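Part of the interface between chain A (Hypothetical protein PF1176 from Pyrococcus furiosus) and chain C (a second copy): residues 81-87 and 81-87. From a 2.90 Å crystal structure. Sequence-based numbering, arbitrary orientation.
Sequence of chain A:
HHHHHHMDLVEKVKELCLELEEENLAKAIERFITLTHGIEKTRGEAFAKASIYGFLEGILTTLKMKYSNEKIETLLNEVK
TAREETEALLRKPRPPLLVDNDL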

# COMPACT_ATOMS: atom_id res chain seq x y z
N THR A 81 -1.66 -2.81 7.95
CA THR A 81 -1.34 -1.53 7.33
C THR A 81 -1.29 -1.64 5.80
O THR A 81 -1.80 -0.75 5.09
N ALA A 82 -0.67 -2.72 5.32
CA ALA A 82 -0.53 -2.97 3.88
C ALA A 82 -1.88 -3.25 3.22
O ALA A 82 -2.12 -2.87 2.08
N ARG A 83 -2.75 -3.94 3.96
CA ARG A 83 -4.06 -4.29 3.44
C ARG A 83 -4.80 -3.01 3.18
O ARG A 83 -5.32 -2.77 2.09
N GLU A 84 -4.82 -2.18 4.21
CA GLU A 84 -5.49 -0.90 4.14
C GLU A 84 -5.02 -0.02 3.00
O GLU A 84 -5.84 0.57 2.31
N GLU A 85 -3.72 0.08 2.78
CA GLU A 85 -3.24 0.89 1.67
C GLU A 85 -3.71 0.30 0.36
O GLU A 85 -4.17 1.01 -0.54
N THR A 86 -3.61 -1.02 0.26
CA THR A 86 -4.01 -1.75 -0.93
C THR A 86 -5.47 -1.53 -1.28
O THR A 86 -5.81 -1.34 -2.45
N GLU A 87 -6.34 -1.53 -0.28
CA GLU A 87 -7.75 -1.36 -0.58
C GLU A 87 -8.19 0.08 -0.78
O GLU A 87 -9.23 0.33 -1.36
N THR C 81 5.30 5.60 3.56
CA THR C 81 4.86 4.23 3.78
C THR C 81 3.89 3.77 2.69
O THR C 81 3.94 2.63 2.24
N ALA C 82 3.00 4.67 2.28
CA ALA C 82 2.03 4.37 1.23
C ALA C 82 2.77 4.25 -0.09
O ALA C 82 2.42 3.43 -0.94
N ARG C 83 3.79 5.07 -0.28
CA ARG C 83 4.56 4.99 -1.51
C ARG C 83 5.34 3.68 -1.55
O ARG C 83 5.42 3.00 -2.58
N GLU C 84 5.91 3.30 -0.42
CA GLU C 84 6.66 2.07 -0.35
C GLU C 84 5.77 0.87 -0.63
O GLU C 84 6.12 0.05 -1.47
N GLU C 85 4.64 0.76 0.05
CA GLU C 85 3.72 -0.35 -0.20
C GLU C 85 3.29 -0.41 -1.67
O GLU C 85 3.28 -1.47 -2.30
N THR C 86 2.92 0.75 -2.21
CA THR C 86 2.50 0.85 -3.59
C THR C 86 3.53 0.29 -4.57
O THR C 86 3.19 -0.45 -5.50
N GLU C 87 4.80 0.63 -4.37
CA GLU C 87 5.83 0.18 -5.28
C GLU C 87 6.29 -1.27 -5.09
O GLU C 87 6.88 -1.86 -6.00

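Two copies of one helix cross here at -80°, with axes 9.8 Å apart at closest approach. Such a steep crossing confines contact to a short patch around residues 82, 85 and 86, and the two stretches together bury 252 Å². No hydrogen bond or salt bridge links them.

T81(C) points sideways, with chi1 m. Its CG2 stays 4.6 Å from CG2 of T81(A), just outside contact range, and its OG1 is hydrogen-bonded elsewhere in the structure.

A82(C) also points sideways. Its CB lies 3.4 Å from OE2 of E85(A), so the methyl packs against the carboxylate end of that glutamate.

R83(C) points away. Its side chain instead turns to E87(C), one helical turn on, in a salt bridge: NH2 lies 2.9 Å from OE1 of E87(C), and NE donates to OE2 of E87(C) at 3.1 Å. In chain A the matching pair is looser. NH2 of R83(A) is 3.4 Å from OE1 of E87(A), out of the guanidinium plane, so only the charges interact.

E84(C), chi1 m and chi2 t, is out of reach of the chain A stretch.

E85(C) points toward chain A and is the centre of the contact. Both E85 side chains adopt chi1 t and chi2 p. CG of E85(C) lies 3.8 Å from CG of E85(A). OE2 of E85(C) lies 3.8 Å from CB of A82(A), the counterpart of the A82(C) contact. The carboxylate oxygens of both glutamates are hydrogen-bonded elsewhere in the structure.

T86(C) points sideways, chi1 m. Its OG1 donates to O of A82(C) at 2.7 Å and lies 3.8 Å from OE1 of E85(A). T86(A) does likewise: its OG1 donates to O of A82(A) at 2.8 Å and sits 3.6 Å from OE1 of E85(C).

E87(C), chi1 p, is out of reach of the chain A stretch.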

# COMPACT_ATOMS: atom_id res chain seq x y z
CB THR A 81 0.02 -1.01 7.83
OG1 THR A 81 -0.02 -0.94 9.26
CG2 THR A 81 0.33 0.36 7.26
CB ALA A 82 0.40 -4.13 3.65
CB ARG A 83 -4.84 -5.10 4.46
CG ARG A 83 -4.65 -6.59 4.34
CD ARG A 83 -5.73 -7.30 5.13
NE ARG A 83 -6.97 -6.53 5.08
CZ ARG A 83 -7.41 -5.76 6.07
NH1 ARG A 83 -6.73 -5.66 7.20
NH2 ARG A 83 -8.53 -5.06 5.93
CB GLU A 84 -5.33 -0.18 5.47
CG GLU A 84 -6.15 -0.82 6.56
CD GLU A 84 -5.90 -0.18 7.91
OE1 GLU A 84 -6.83 -0.21 8.76
OE2 GLU A 84 -4.78 0.33 8.13
CB GLU A 85 -1.72 0.98 1.68
CG GLU A 85 -1.15 1.62 0.41
CD GLU A 85 -1.79 2.96 0.09
OE1 GLU A 85 -2.05 3.24 -1.10
OE2 GLU A 85 -2.01 3.72 1.05
CB THR A 86 -3.77 -3.26 -0.76
OG1 THR A 86 -2.37 -3.49 -0.60
CG2 THR A 86 -4.31 -4.05 -1.97
CB GLU A 87 -8.60 -2.06 0.49
CG GLU A 87 -8.43 -1.55 1.90
CD GLU A 87 -8.88 -2.57 2.94
OE1 GLU A 87 -9.00 -2.19 4.12
OE2 GLU A 87 -9.10 -3.75 2.57
CB THR C 81 4.18 4.10 5.16
OG1 THR C 81 5.05 4.67 6.15
CG2 THR C 81 3.91 2.64 5.51
CB ALA C 82 0.96 5.47 1.14
CB ARG C 83 5.50 6.17 -1.64
CG ARG C 83 5.40 6.83 -3.00
CD ARG C 83 6.76 7.28 -3.50
NE ARG C 83 7.76 6.25 -3.25
CZ ARG C 83 8.71 6.35 -2.33
NH1 ARG C 83 8.78 7.45 -1.58
NH2 ARG C 83 9.58 5.36 -2.16
CB GLU C 84 7.32 1.94 1.01
CG GLU C 84 8.56 2.82 1.14
CD GLU C 84 9.06 2.89 2.56
OE1 GLU C 84 10.12 3.50 2.78
OE2 GLU C 84 8.37 2.33 3.45
CB GLU C 85 2.47 -0.22 0.67
CG GLU C 85 1.36 -1.18 0.27
CD GLU C 85 1.83 -2.63 0.24
OE1 GLU C 85 1.23 -3.44 -0.50
OE2 GLU C 85 2.80 -2.96 0.97
CB THR C 86 2.21 2.32 -3.97
OG1 THR C 86 1.09 2.78 -3.22
CG2 THR C 86 1.89 2.46 -5.47
CB GLU C 87 7.01 1.15 -5.24
CG GLU C 87 7.70 1.30 -3.91
CD GLU C 87 8.59 2.54 -3.86
OE1 GLU C 87 9.52 2.56 -3.02
OE2 GLU C 87 8.34 3.50 -4.65